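Local coordinates for succinyl-CoA ligase (ADP-forming) subunit alpha (Methanosaeta concilii, PDB 6HXI), which pairs a CoA-ligase-family region with a helical citrate synthase-like C-terminal region and binds coenzyme A, at residues V301-S304 with F305-G309; L547-D550 with L551-C555; P611-E614 with E615-K619. All coordinates share one frame; numbering follows the deposited sequence.

Interaction 1: residues V301-S304 with F305-G309; sequences VPRS and FDDYG
The side chain of Asp-307 turns back onto Arg-303 and Ser-304 because chi1 (50°) sets its CG between the backbone N and the carbonyl carbon. Both carboxylate oxygens then meet successive backbone amides. OD2 of Asp-307 takes the N-H of Arg-303 N at 2.8 Å in a nearly straight bond (166°), and Ser-304 N donates to Asp-307 OD1 at 3.0 Å, more bent. Each donor comes in on the syn side, somewhat out of the carboxylate plane, so the group is held at two points and its rotation is fixed. The Arg-303 chain, bent at chi2 and chi3, lays its guanidinium over CB of Ser-304; the charge near Asp-307 OD1 should add some attraction, although no N-H points at that oxygen. CB of Pro-302 sits 3.4 Å from Asp-307 O, and its CG makes an apolar contact with CD2 of Tyr-308 at 4.3 Å. Trp-258 of strand 255-260 packs against Pro-302, Phe-305 and Tyr-308. With chi1 of Ser-304 at 80°, its OG accepts the amide N of Asp-306 at 3.3 Å, which makes an ST turn leading into helix 308-322.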
# COMPACT_ATOMS: atom_id res chain seq x y z
N VAL B 301 -56.79 -25.14 44.72
CA VAL B 301 -56.25 -23.81 45.03
C VAL B 301 -55.43 -23.81 46.33
O VAL B 301 -56.00 -24.13 47.37
CB VAL B 301 -57.37 -22.72 45.02
CG1 VAL B 301 -56.80 -21.32 45.23
CG2 VAL B 301 -58.20 -22.78 43.74
N PRO B 302 -54.13 -23.43 46.32
CA PRO B 302 -53.37 -23.40 47.58
C PRO B 302 -53.76 -22.23 48.50
O PRO B 302 -54.54 -21.37 48.09
CB PRO B 302 -51.91 -23.28 47.09
CG PRO B 302 -52.01 -22.56 45.82
CD PRO B 302 -53.29 -23.00 45.18
N ARG B 303 -53.21 -22.19 49.73
CA ARG B 303 -53.46 -21.14 50.74
C ARG B 303 -52.75 -19.84 50.31
O ARG B 303 -53.27 -18.74 50.52
CB ARG B 303 -52.96 -21.62 52.12
CG ARG B 303 -53.55 -20.92 53.36
CD ARG B 303 -52.74 -19.72 53.86
NE ARG B 303 -51.29 -19.92 53.77
CZ ARG B 303 -50.38 -18.95 53.77
NH1 ARG B 303 -50.76 -17.68 53.89
NH2 ARG B 303 -49.09 -19.23 53.66
N SER B 304 -51.56 -19.97 49.71
CA SER B 304 -50.72 -18.87 49.17
C SER B 304 -49.79 -19.44 48.10
O SER B 304 -49.81 -20.65 47.85
CB SER B 304 -49.91 -18.21 50.28
OG SER B 304 -48.75 -18.94 50.65
N PHE B 305 -48.95 -18.58 47.46
CA PHE B 305 -47.99 -19.06 46.47
C PHE B 305 -46.96 -20.08 47.06
O PHE B 305 -46.52 -20.99 46.36
CB PHE B 305 -47.29 -17.92 45.72
CG PHE B 305 -46.38 -18.43 44.63
CD1 PHE B 305 -46.90 -18.89 43.43
CD2 PHE B 305 -45.01 -18.53 44.84
CE1 PHE B 305 -46.06 -19.42 42.44
CE2 PHE B 305 -44.17 -19.07 43.86
CZ PHE B 305 -44.70 -19.52 42.67
N ASP B 306 -46.64 -19.94 48.36
CA ASP B 306 -45.73 -20.82 49.10
C ASP B 306 -46.11 -22.30 49.01
O ASP B 306 -45.23 -23.16 48.85
CB ASP B 306 -45.62 -20.38 50.56
CG ASP B 306 -44.78 -19.13 50.72
OD1 ASP B 306 -45.25 -18.04 50.32
OD2 ASP B 306 -43.64 -19.24 51.20
N ASP B 307 -47.43 -22.61 49.09
CA ASP B 307 -47.87 -23.99 48.98
C ASP B 307 -48.39 -24.36 47.54
O ASP B 307 -49.22 -25.25 47.44
CB ASP B 307 -48.85 -24.40 50.10
CG ASP B 307 -50.03 -23.48 50.35
OD1 ASP B 307 -49.80 -22.27 50.58
OD2 ASP B 307 -51.17 -23.99 50.43
N TYR B 308 -47.85 -23.74 46.44
CA TYR B 308 -48.22 -24.10 45.05
C TYR B 308 -47.70 -25.51 44.73
O TYR B 308 -48.49 -26.37 44.34
CB TYR B 308 -47.70 -23.07 44.00
CG TYR B 308 -48.34 -23.21 42.64
CD1 TYR B 308 -47.82 -24.09 41.69
CD2 TYR B 308 -49.47 -22.48 42.30
CE1 TYR B 308 -48.42 -24.23 40.43
CE2 TYR B 308 -50.07 -22.61 41.04
CZ TYR B 308 -49.54 -23.48 40.12
OH TYR B 308 -50.13 -23.61 38.89
N GLY B 309 -46.40 -25.73 44.90
CA GLY B 309 -45.74 -27.02 44.65
C GLY B 309 -46.36 -28.14 45.45
O GLY B 309 -46.52 -29.25 44.93

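Interaction 2: residues L547-D550 with L551-C555; sequences LFID and LMSSC
Helix 540-555, in the citrate synthase-like region, carries this contact between successive turns: the side chains of Phe-548 and Ile-549 meet those of Leu-551 and Met-552, while Ser-554 bonds to a backbone oxygen one turn back and Ser-553 to a water. Backbone i to i+4 bonds run from Leu-551 N to Leu-547 O and on to Ser-554 N. On the apolar side, CD1 of Leu-551 lies over one face of the Phe-548 ring, offset toward the rim, 4.1 Å from CE2; the two side chains run alongside each other and point the same way. The methyl CE of Met-552 comes instead to the edge of that ring, 4.0 Å from Phe-548 CD1. It gets there because the chain, extended at chi2, bends at chi3 (-69°), which also brings CE to 3.8 Å from CD1 of Ile-549. Helix 560-569 covers this patch through Ile-563, which touches both Ile-549 and Met-552.

The other side is polar. Ser-554 OG donates to Asp-550 O at 2.9 Å from above the carbonyl plane and is also hydrogen-bonded to Ser-515 OG, while Ser-554 N reaches the same Asp-550 O from the opposite face. The Asp-550 carboxylate itself takes the backbone amides of Leu-518 and Leu-519, where helix 517-530 begins. One water joins it to the exposed Ser-553, donating to Asp-550 OD1 at 2.8 Å and hydrogen-bonded to Ser-553 OG at 3.0 Å. At the end of the helix, SG of Cys-555 forms a disulfide with Cys-618 of the second subunit.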
# COMPACT_ATOMS: atom_id res chain seq x y z
N LEU B 547 18.40 18.53 13.98
CA LEU B 547 17.68 19.24 15.04
C LEU B 547 16.83 18.31 15.88
O LEU B 547 16.59 18.59 17.05
CB LEU B 547 16.85 20.41 14.50
CG LEU B 547 17.68 21.56 13.92
CD1 LEU B 547 16.80 22.59 13.30
CD2 LEU B 547 18.55 22.17 14.97
N PHE B 548 16.41 17.18 15.29
CA PHE B 548 15.63 16.21 16.05
C PHE B 548 16.48 15.52 17.13
O PHE B 548 16.01 15.37 18.26
CB PHE B 548 14.88 15.23 15.17
CG PHE B 548 13.56 14.90 15.82
CD1 PHE B 548 13.47 13.90 16.78
CD2 PHE B 548 12.42 15.62 15.51
CE1 PHE B 548 12.27 13.62 17.42
CE2 PHE B 548 11.22 15.37 16.17
CZ PHE B 548 11.14 14.37 17.12
N ILE B 549 17.77 15.24 16.83
CA ILE B 549 18.74 14.74 17.83
C ILE B 549 18.91 15.81 18.92
O ILE B 549 18.91 15.49 20.11
CB ILE B 549 20.13 14.35 17.21
CG1 ILE B 549 20.00 13.31 16.06
CG2 ILE B 549 21.14 13.90 18.32
CD1 ILE B 549 19.22 12.14 16.42
N ASP B 550 19.06 17.09 18.52
CA ASP B 550 19.18 18.19 19.51
C ASP B 550 17.95 18.34 20.40
O ASP B 550 18.09 18.61 21.58
CB ASP B 550 19.53 19.49 18.83
CG ASP B 550 21.00 19.58 18.48
OD1 ASP B 550 21.85 18.92 19.21
OD2 ASP B 550 21.33 20.32 17.51
N LEU B 551 16.74 18.17 19.84
CA LEU B 551 15.48 18.24 20.58
C LEU B 551 15.50 17.14 21.68
O LEU B 551 15.19 17.41 22.85
CB LEU B 551 14.32 17.99 19.57
CG LEU B 551 12.89 18.02 20.10
CD1 LEU B 551 11.92 18.33 18.98
CD2 LEU B 551 12.46 16.65 20.63
N MET B 552 15.86 15.91 21.28
CA MET B 552 15.93 14.77 22.18
C MET B 552 16.97 14.97 23.28
O MET B 552 16.67 14.68 24.43
CB MET B 552 16.15 13.49 21.42
CG MET B 552 14.90 13.02 20.72
SD MET B 552 15.15 11.40 20.01
CE MET B 552 16.29 11.76 18.74
N SER B 553 18.15 15.51 22.94
CA SER B 553 19.18 15.85 23.92
C SER B 553 18.70 16.99 24.83
O SER B 553 19.07 17.02 26.00
CB SER B 553 20.46 16.30 23.21
OG SER B 553 21.02 15.21 22.50
N SER B 554 17.89 17.93 24.31
CA SER B 554 17.33 19.04 25.12
C SER B 554 16.27 18.51 26.11
O SER B 554 16.24 19.00 27.23
CB SER B 554 16.73 20.14 24.25
OG SER B 554 17.70 20.79 23.45
N CYS B 555 15.45 17.50 25.72
CA CYS B 555 14.43 16.90 26.61
C CYS B 555 15.09 16.31 27.90
O CYS B 555 14.55 16.47 28.98
CB CYS B 555 13.54 15.88 25.88
SG CYS B 555 12.81 14.59 26.94
O HOH W 1 22.79 16.64 20.57

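Interaction 3: residues P611-E614 with E615-K619; sequences PSEE and EIQCK
Ser-612 and Glu-615 exchange hydrogen bonds in the reciprocal Ser-x-x-Glu pattern known from capping boxes, overlapping a type I beta turn from Glu-614 to Gln-617. Glu-615 has its CG beside the backbone N and is then fully extended (chi2 180°), which carries the carboxylate back along the chain to Ser-612. There OE1 of Glu-615 receives Ser-612 N at 2.8 Å from above the carboxylate plane, in a nearly straight bond (167°). Ser-612 OG gives its proton to the anti lone pair of that same OE1, at 3.2 Å, and in return accepts the amide N of Glu-615 at 3.2 Å. Two donors on one oxygen thus hold the carboxylate in place.

Pro-611 packs beside this polar pair. Its CB meets CB of Glu-615, and its CG meets CG2 of Ile-616 at 3.7 Å, the two side chains crossing at about a right angle. CG1 of Ile-616 instead rests on Glu-613 O. Ile-616 N bonds to Ser-612 O at 3.2 Å, and Gln-617 N closes the beta turn on Glu-614 O.

The loop lies against the second subunit, whose Lys-394 packs on Ile-616 and whose Glu-396 accepts a weak hydrogen bond from Gln-617. The Gln-617 side chain doubles back at chi2 (-41°) over the turn, so that NE2 of Gln-617 donates to Glu-613 O at 2.9 Å, with that oxygen lying slightly out of the Gln-617 amide plane.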
# COMPACT_ATOMS: atom_id res chain seq x y z
N PRO B 611 17.23 -7.43 -25.29
CA PRO B 611 18.40 -8.30 -25.52
C PRO B 611 18.19 -9.09 -26.81
O PRO B 611 17.05 -9.25 -27.28
CB PRO B 611 18.39 -9.24 -24.29
CG PRO B 611 16.96 -9.29 -23.85
CD PRO B 611 16.38 -7.94 -24.19
N SER B 612 19.29 -9.57 -27.41
CA SER B 612 19.24 -10.36 -28.65
C SER B 612 18.83 -11.78 -28.37
O SER B 612 18.86 -12.22 -27.22
CB SER B 612 20.60 -10.34 -29.32
OG SER B 612 21.56 -10.99 -28.50
N GLU B 613 18.51 -12.55 -29.43
CA GLU B 613 18.16 -13.97 -29.38
C GLU B 613 19.28 -14.78 -28.70
O GLU B 613 19.00 -15.68 -27.90
CB GLU B 613 17.95 -14.51 -30.80
CG GLU B 613 16.59 -15.14 -31.01
CD GLU B 613 16.42 -16.52 -30.42
OE1 GLU B 613 17.02 -17.48 -30.96
OE2 GLU B 613 15.65 -16.65 -29.44
N GLU B 614 20.54 -14.44 -29.00
CA GLU B 614 21.75 -15.07 -28.45
C GLU B 614 21.89 -14.78 -26.96
O GLU B 614 22.23 -15.69 -26.20
CB GLU B 614 23.01 -14.60 -29.24
CG GLU B 614 24.35 -15.13 -28.74
CD GLU B 614 25.47 -15.19 -29.76
OE1 GLU B 614 26.28 -16.15 -29.70
OE2 GLU B 614 25.56 -14.29 -30.62
N GLU B 615 21.63 -13.52 -26.55
CA GLU B 615 21.70 -13.08 -25.15
C GLU B 615 20.70 -13.80 -24.25
O GLU B 615 20.96 -13.92 -23.05
CB GLU B 615 21.44 -11.59 -25.05
CG GLU B 615 22.59 -10.70 -25.50
CD GLU B 615 22.24 -9.24 -25.36
OE1 GLU B 615 21.76 -8.65 -26.35
OE2 GLU B 615 22.32 -8.71 -24.23
N ILE B 616 19.54 -14.21 -24.79
CA ILE B 616 18.51 -14.86 -23.95
C ILE B 616 18.71 -16.38 -23.85
O ILE B 616 17.98 -17.02 -23.11
CB ILE B 616 17.05 -14.45 -24.32
CG1 ILE B 616 16.60 -15.00 -25.67
CG2 ILE B 616 16.89 -12.92 -24.23
CD1 ILE B 616 15.14 -14.76 -26.00
N GLN B 617 19.71 -16.95 -24.54
CA GLN B 617 19.93 -18.39 -24.47
C GLN B 617 20.59 -18.87 -23.18
O GLN B 617 21.40 -18.16 -22.59
CB GLN B 617 20.70 -18.91 -25.71
CG GLN B 617 19.94 -18.77 -27.05
CD GLN B 617 18.46 -19.11 -26.98
OE1 GLN B 617 18.03 -20.15 -26.43
NE2 GLN B 617 17.65 -18.25 -27.54
N CYS B 618 20.19 -20.09 -22.73
CA CYS B 618 20.75 -20.82 -21.59
C CYS B 618 21.76 -21.81 -22.15
O CYS B 618 21.43 -22.54 -23.10
CB CYS B 618 19.66 -21.55 -20.81
SG CYS B 618 18.97 -20.61 -19.42
N LYS B 619 22.99 -21.81 -21.62
CA LYS B 619 24.10 -22.71 -21.98
C LYS B 619 25.09 -22.75 -20.83
O LYS B 619 26.00 -21.92 -20.75
CB LYS B 619 24.82 -22.33 -23.31
CG LYS B 619 24.30 -23.06 -24.55
CD LYS B 619 24.45 -22.20 -25.81
CE LYS B 619 23.59 -22.69 -26.95
NZ LYS B 619 23.73 -21.85 -28.16

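In the fold
All three contacts are local, and follow one another along the chain without nesting or crossing. Interaction 1 comes first, in the loop after helix 287-297 and the first residues of helix 308-322, where its side chains pack on strands 227-233 and 255-260. Interaction 2 follows within helix 540-555, on the opposite side of the chain's centre and about 82 Å away between centres; it sits among helices 399-412, 517-530 and 560-569. Interaction 3 folds the C-terminal tail into a turn after strand 606-608, about 56 Å from interaction 2 between centres. Those two sites meet in the assembly: the tail reaches the second subunit, and a disulfide joins segment 615-619 to segment 551-555 across the chains.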